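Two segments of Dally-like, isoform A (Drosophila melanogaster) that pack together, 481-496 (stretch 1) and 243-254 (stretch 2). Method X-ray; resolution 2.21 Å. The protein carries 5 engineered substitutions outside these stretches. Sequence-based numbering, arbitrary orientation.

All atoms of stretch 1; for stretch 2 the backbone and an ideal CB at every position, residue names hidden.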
# COMPACT_ATOMS: atom_id res chain seq x y z
N GLY A 481 12.87 37.59 -0.15
CA GLY A 481 13.99 37.82 -1.05
C GLY A 481 13.56 38.00 -2.49
O GLY A 481 12.42 38.36 -2.77
N MET A 482 14.49 37.73 -3.41
CA MET A 482 14.26 37.93 -4.84
C MET A 482 13.98 36.58 -5.50
O MET A 482 14.87 35.73 -5.57
CB MET A 482 15.46 38.61 -5.49
CG MET A 482 15.70 40.05 -5.04
SD MET A 482 16.10 40.19 -3.29
CE MET A 482 16.39 41.95 -3.16
N CYS A 483 12.76 36.41 -5.98
CA CYS A 483 12.39 35.21 -6.72
C CYS A 483 11.23 35.53 -7.64
O CYS A 483 10.46 36.47 -7.40
CB CYS A 483 12.05 34.04 -5.79
SG CYS A 483 10.71 34.37 -4.61
N TRP A 484 11.11 34.75 -8.71
CA TRP A 484 10.09 34.96 -9.73
C TRP A 484 8.75 34.44 -9.23
O TRP A 484 8.61 33.25 -8.93
CB TRP A 484 10.51 34.25 -11.02
CG TRP A 484 9.45 34.11 -12.06
CD1 TRP A 484 8.76 32.97 -12.39
CD2 TRP A 484 8.96 35.13 -12.94
NE1 TRP A 484 7.88 33.23 -13.40
CE2 TRP A 484 7.98 34.55 -13.76
CE3 TRP A 484 9.26 36.49 -13.10
CZ2 TRP A 484 7.29 35.27 -14.73
CZ3 TRP A 484 8.57 37.21 -14.07
CH2 TRP A 484 7.60 36.59 -14.87
N ASN A 485 7.76 35.33 -9.14
CA ASN A 485 6.44 34.98 -8.64
C ASN A 485 5.39 34.85 -9.74
O ASN A 485 4.20 34.78 -9.45
CB ASN A 485 5.97 35.99 -7.59
CG ASN A 485 5.82 37.40 -8.15
OD1 ASN A 485 5.87 37.63 -9.36
ND2 ASN A 485 5.61 38.37 -7.26
N GLY A 486 5.81 34.83 -11.01
CA GLY A 486 4.91 34.76 -12.13
C GLY A 486 4.69 36.08 -12.84
O GLY A 486 4.25 36.08 -13.99
N HIS A 487 4.99 37.20 -12.18
CA HIS A 487 4.78 38.51 -12.80
C HIS A 487 6.04 39.35 -12.68
O HIS A 487 6.49 39.96 -13.67
CB HIS A 487 3.60 39.22 -12.15
CG HIS A 487 2.30 38.48 -12.27
ND1 HIS A 487 1.57 38.42 -13.44
CD2 HIS A 487 1.60 37.76 -11.35
CE1 HIS A 487 0.48 37.70 -13.24
NE2 HIS A 487 0.48 37.29 -11.98
N THR A 488 6.63 39.39 -11.49
CA THR A 488 7.80 40.21 -11.23
C THR A 488 8.75 39.46 -10.30
O THR A 488 8.49 38.32 -9.89
CB THR A 488 7.40 41.56 -10.63
OG1 THR A 488 8.57 42.28 -10.23
CG2 THR A 488 6.50 41.36 -9.42
N ILE A 489 9.86 40.11 -9.96
CA ILE A 489 10.81 39.58 -8.99
C ILE A 489 10.45 40.23 -7.66
O ILE A 489 10.98 41.28 -7.28
CB ILE A 489 12.26 39.85 -9.39
CG1 ILE A 489 12.54 39.24 -10.77
CG2 ILE A 489 13.22 39.28 -8.36
CD1 ILE A 489 12.31 37.75 -10.82
N ASP A 490 9.52 39.60 -6.94
CA ASP A 490 9.00 40.15 -5.70
C ASP A 490 8.53 38.99 -4.82
O ASP A 490 8.75 37.82 -5.15
CB ASP A 490 7.88 41.16 -5.99
CG ASP A 490 7.77 42.24 -4.93
OD1 ASP A 490 8.20 42.00 -3.78
OD2 ASP A 490 7.25 43.33 -5.25
N ARG A 491 7.88 39.32 -3.71
CA ARG A 491 7.36 38.30 -2.82
C ARG A 491 6.14 37.62 -3.43
O ARG A 491 5.28 38.27 -4.04
CB ARG A 491 7.00 38.91 -1.47
CG ARG A 491 8.16 39.06 -0.51
CD ARG A 491 7.86 40.07 0.58
NE ARG A 491 6.42 40.21 0.82
CZ ARG A 491 5.74 39.52 1.73
NH1 ARG A 491 4.44 39.71 1.87
NH2 ARG A 491 6.36 38.63 2.50
N TYR A 492 6.06 36.30 -3.25
CA TYR A 492 4.90 35.54 -3.70
C TYR A 492 3.80 35.65 -2.66
O TYR A 492 3.99 35.24 -1.50
CB TYR A 492 5.30 34.08 -3.94
CG TYR A 492 4.18 33.21 -4.48
CD1 TYR A 492 3.67 33.42 -5.75
CD2 TYR A 492 3.66 32.18 -3.72
CE1 TYR A 492 2.65 32.62 -6.25
CE2 TYR A 492 2.64 31.38 -4.21
CZ TYR A 492 2.14 31.60 -5.47
OH TYR A 492 1.13 30.81 -5.95
N MET A 493 2.66 36.20 -3.06
CA MET A 493 1.62 36.54 -2.09
C MET A 493 0.91 35.29 -1.57
O MET A 493 0.69 35.15 -0.36
CB MET A 493 0.61 37.51 -2.72
CG MET A 493 1.20 38.86 -3.11
SD MET A 493 1.64 39.90 -1.71
CE MET A 493 3.39 39.57 -1.55
N HIS A 494 0.53 34.39 -2.47
CA HIS A 494 -0.26 33.23 -2.08
C HIS A 494 0.57 32.27 -1.22
O HIS A 494 1.80 32.26 -1.25
CB HIS A 494 -0.78 32.50 -3.31
CG HIS A 494 -1.49 33.38 -4.28
ND1 HIS A 494 -2.85 33.60 -4.24
CD2 HIS A 494 -1.03 34.12 -5.33
CE1 HIS A 494 -3.20 34.42 -5.21
NE2 HIS A 494 -2.11 34.75 -5.89
N SER A 495 -0.14 31.47 -0.43
CA SER A 495 0.47 30.42 0.36
C SER A 495 0.22 29.06 -0.29
O SER A 495 -0.59 28.93 -1.21
CB SER A 495 -0.08 30.43 1.79
OG SER A 495 -1.48 30.21 1.81
N ILE A 496 0.94 28.05 0.19
CA ILE A 496 0.79 26.71 -0.36
C ILE A 496 -0.64 26.23 -0.12
O ILE A 496 -1.09 26.11 1.03
CB ILE A 496 1.82 25.75 0.26
CG1 ILE A 496 3.24 26.18 -0.12
CG2 ILE A 496 1.56 24.32 -0.19
CD1 ILE A 496 4.32 25.25 0.40
N UNK A 243 16.71 36.77 -14.23
CA UNK A 243 17.54 35.58 -14.08
C UNK A 243 17.25 34.81 -12.80
O UNK A 243 17.79 33.71 -12.63
CB UNK A 243 19.02 35.97 -14.11
N UNK A 244 16.40 35.33 -11.92
CA UNK A 244 16.15 34.69 -10.64
C UNK A 244 15.33 33.41 -10.81
O UNK A 244 14.56 33.27 -11.76
CB UNK A 244 15.43 35.66 -9.70
N UNK A 245 15.52 32.49 -9.88
CA UNK A 245 14.75 31.26 -9.86
C UNK A 245 13.32 31.54 -9.39
O UNK A 245 13.05 32.56 -8.76
CB UNK A 245 15.42 30.22 -8.96
N UNK A 246 12.38 30.65 -9.71
CA UNK A 246 11.01 30.82 -9.22
C UNK A 246 10.94 30.66 -7.71
O UNK A 246 11.76 29.97 -7.10
CB UNK A 246 10.07 29.82 -9.89
N UNK A 247 9.95 31.31 -7.11
CA UNK A 247 9.73 31.16 -5.68
C UNK A 247 9.29 29.74 -5.36
O UNK A 247 8.61 29.08 -6.15
CB UNK A 247 8.69 32.17 -5.19
N UNK A 248 9.70 29.26 -4.18
CA UNK A 248 9.42 27.88 -3.80
C UNK A 248 7.91 27.63 -3.70
O UNK A 248 7.38 26.72 -4.35
CB UNK A 248 10.10 27.55 -2.47
N UNK A 249 7.22 28.44 -2.90
CA UNK A 249 5.78 28.27 -2.75
C UNK A 249 5.05 28.45 -4.08
O UNK A 249 4.04 27.78 -4.33
CB UNK A 249 5.24 29.26 -1.72
N UNK A 250 5.56 29.33 -4.94
CA UNK A 250 4.99 29.47 -6.28
C UNK A 250 5.18 28.19 -7.08
O UNK A 250 4.24 27.69 -7.71
CB UNK A 250 5.63 30.65 -7.02
N UNK A 251 6.39 27.62 -7.05
CA UNK A 251 6.63 26.36 -7.74
C UNK A 251 5.77 25.24 -7.17
O UNK A 251 5.19 24.45 -7.92
CB UNK A 251 8.11 25.98 -7.65
N UNK A 252 5.66 25.16 -5.84
CA UNK A 252 4.90 24.08 -5.22
C UNK A 252 3.43 24.15 -5.62
O UNK A 252 2.81 23.13 -5.93
CB UNK A 252 5.04 24.14 -3.70
N UNK A 253 2.87 25.36 -5.64
CA UNK A 253 1.47 25.52 -6.03
C UNK A 253 1.23 25.09 -7.48
O UNK A 253 0.17 24.55 -7.80
CB UNK A 253 1.04 26.97 -5.84
N UNK A 254 2.20 25.33 -8.36
CA UNK A 254 2.04 24.96 -9.76
C UNK A 254 2.09 23.44 -9.91
O UNK A 254 1.23 22.84 -10.58
CB UNK A 254 3.12 25.62 -10.62

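Position 243 begins the segment with its CA-to-CB bond directed away and nothing of the other segment near, so almost any residue would suit; it is Thr243. At 244 the bond points toward Met482 and Ile489, the ideal CB lying 3.9 Å from Ile489 CD1. A side chain of medium length, apolar or with an aliphatic stem, would fit. Glu244 lays CG 4.0 Å from Met482 O and carries OE2 to 3.5 Å from Ile489 CD1.

Position 245 points away into space free of stretch 1, and its side chain is little constrained. Its backbone matters more: the carbonyl of Lys245 accepts a hydrogen bond from Trp484 (N to O, 2.9 Å). At 246 phi is -67° and no partner for the backbone N is evident in stretch 1, which permits proline among others. Pro246 bridges to Trp484 and sets CB 4.3 Å from Trp484 CD1, at the edge of the indole.

At 247 the amide N lies 3.0 Å from Trp484 O and donates a hydrogen bond to it, which excludes proline. The ideal CB stands only 3.0 Å from Cys483 SG, too tight for an unbonded neighbour but natural for a disulfide, so cysteine is strongly indicated. Cys247 makes that bond, SG to Cys483 SG 2.0 Å with chi3 of 93°, and occupies the N-cap of the helix that follows.

Position 248, on the first helical turn, points away; Thr248 bonds elsewhere in the structure. At 249 the bond faces Tyr492 and Ile496, and small or medium side chains, polar or apolar, could fit. Asn249 places OD1 3.5 Å from Ile496 CD1.

At 250 the ideal CB is 3.6 Å from Tyr492 CD1, with Trp484, Asn485 and Gly486 lying beyond, an invitation to a large flat side chain. Tyr250 sets CB over the face of the Tyr492 ring, 3.6 Å from its centroid, while its own ring runs past Trp484, CE2 to CD1 of Trp484 3.8 Å, and receives Asn485 C over one face. A CB on Gly486 would fall 2.9 Å from Tyr250 OH.

Position 251 points away, and Cys251 is bonded covalently elsewhere in the structure. At 252 the nearest atom is Ile496 CD1, 4.3 Å from the ideal CB, favouring an aliphatic residue; Val252 brings CG1 to 4.0 Å from Ile496 CG2. Position 253 faces Tyr492 OH and Ser495 O, so a short donor such as an amide is apt. Asn253 ND2 donates to both, at 3.0 Å to Tyr492 OH and 3.2 Å to Ser495 O. Position 254 is out of contact; Val254 fills it.

Stretch 2, residues 243-254: TEKPCTNYCVNV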
# COMPACT_ATOMS: atom_id res chain seq x y z
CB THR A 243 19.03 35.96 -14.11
OG1 THR A 243 19.32 36.82 -13.00
CG2 THR A 243 19.37 36.67 -15.40
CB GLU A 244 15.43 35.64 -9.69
CG GLU A 244 16.29 36.78 -9.16
CD GLU A 244 16.42 37.93 -10.15
OE1 GLU A 244 17.16 38.88 -9.85
OE2 GLU A 244 15.77 37.88 -11.21
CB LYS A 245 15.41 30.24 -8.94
CG LYS A 245 16.70 29.64 -9.48
CD LYS A 245 16.45 28.90 -10.79
CE LYS A 245 17.64 28.02 -11.16
NZ LYS A 245 18.90 28.80 -11.29
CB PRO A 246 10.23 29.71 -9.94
CG PRO A 246 11.11 29.27 -11.06
CD PRO A 246 12.50 29.48 -10.61
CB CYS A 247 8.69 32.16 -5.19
SG CYS A 247 9.02 33.90 -5.62
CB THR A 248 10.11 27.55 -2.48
OG1 THR A 248 11.52 27.69 -2.64
CG2 THR A 248 9.79 26.12 -2.05
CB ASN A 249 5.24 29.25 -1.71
CG ASN A 249 5.67 28.90 -0.30
OD1 ASN A 249 6.48 27.99 -0.09
ND2 ASN A 249 5.13 29.61 0.68
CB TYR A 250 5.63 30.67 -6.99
CG TYR A 250 5.21 30.87 -8.42
CD1 TYR A 250 3.90 30.63 -8.82
CD2 TYR A 250 6.11 31.32 -9.38
CE1 TYR A 250 3.51 30.82 -10.14
CE2 TYR A 250 5.73 31.51 -10.69
CZ TYR A 250 4.43 31.26 -11.07
OH TYR A 250 4.05 31.45 -12.37
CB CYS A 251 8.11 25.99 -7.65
SG CYS A 251 8.54 24.41 -8.42
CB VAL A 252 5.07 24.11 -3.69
CG1 VAL A 252 4.11 23.12 -3.03
CG2 VAL A 252 6.50 23.78 -3.30
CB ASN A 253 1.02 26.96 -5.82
CG ASN A 253 0.77 27.28 -4.36
OD1 ASN A 253 0.40 26.41 -3.58
ND2 ASN A 253 0.97 28.54 -3.99
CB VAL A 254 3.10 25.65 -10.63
CG1 VAL A 254 3.03 25.15 -12.06
CG2 VAL A 254 2.92 27.16 -10.58
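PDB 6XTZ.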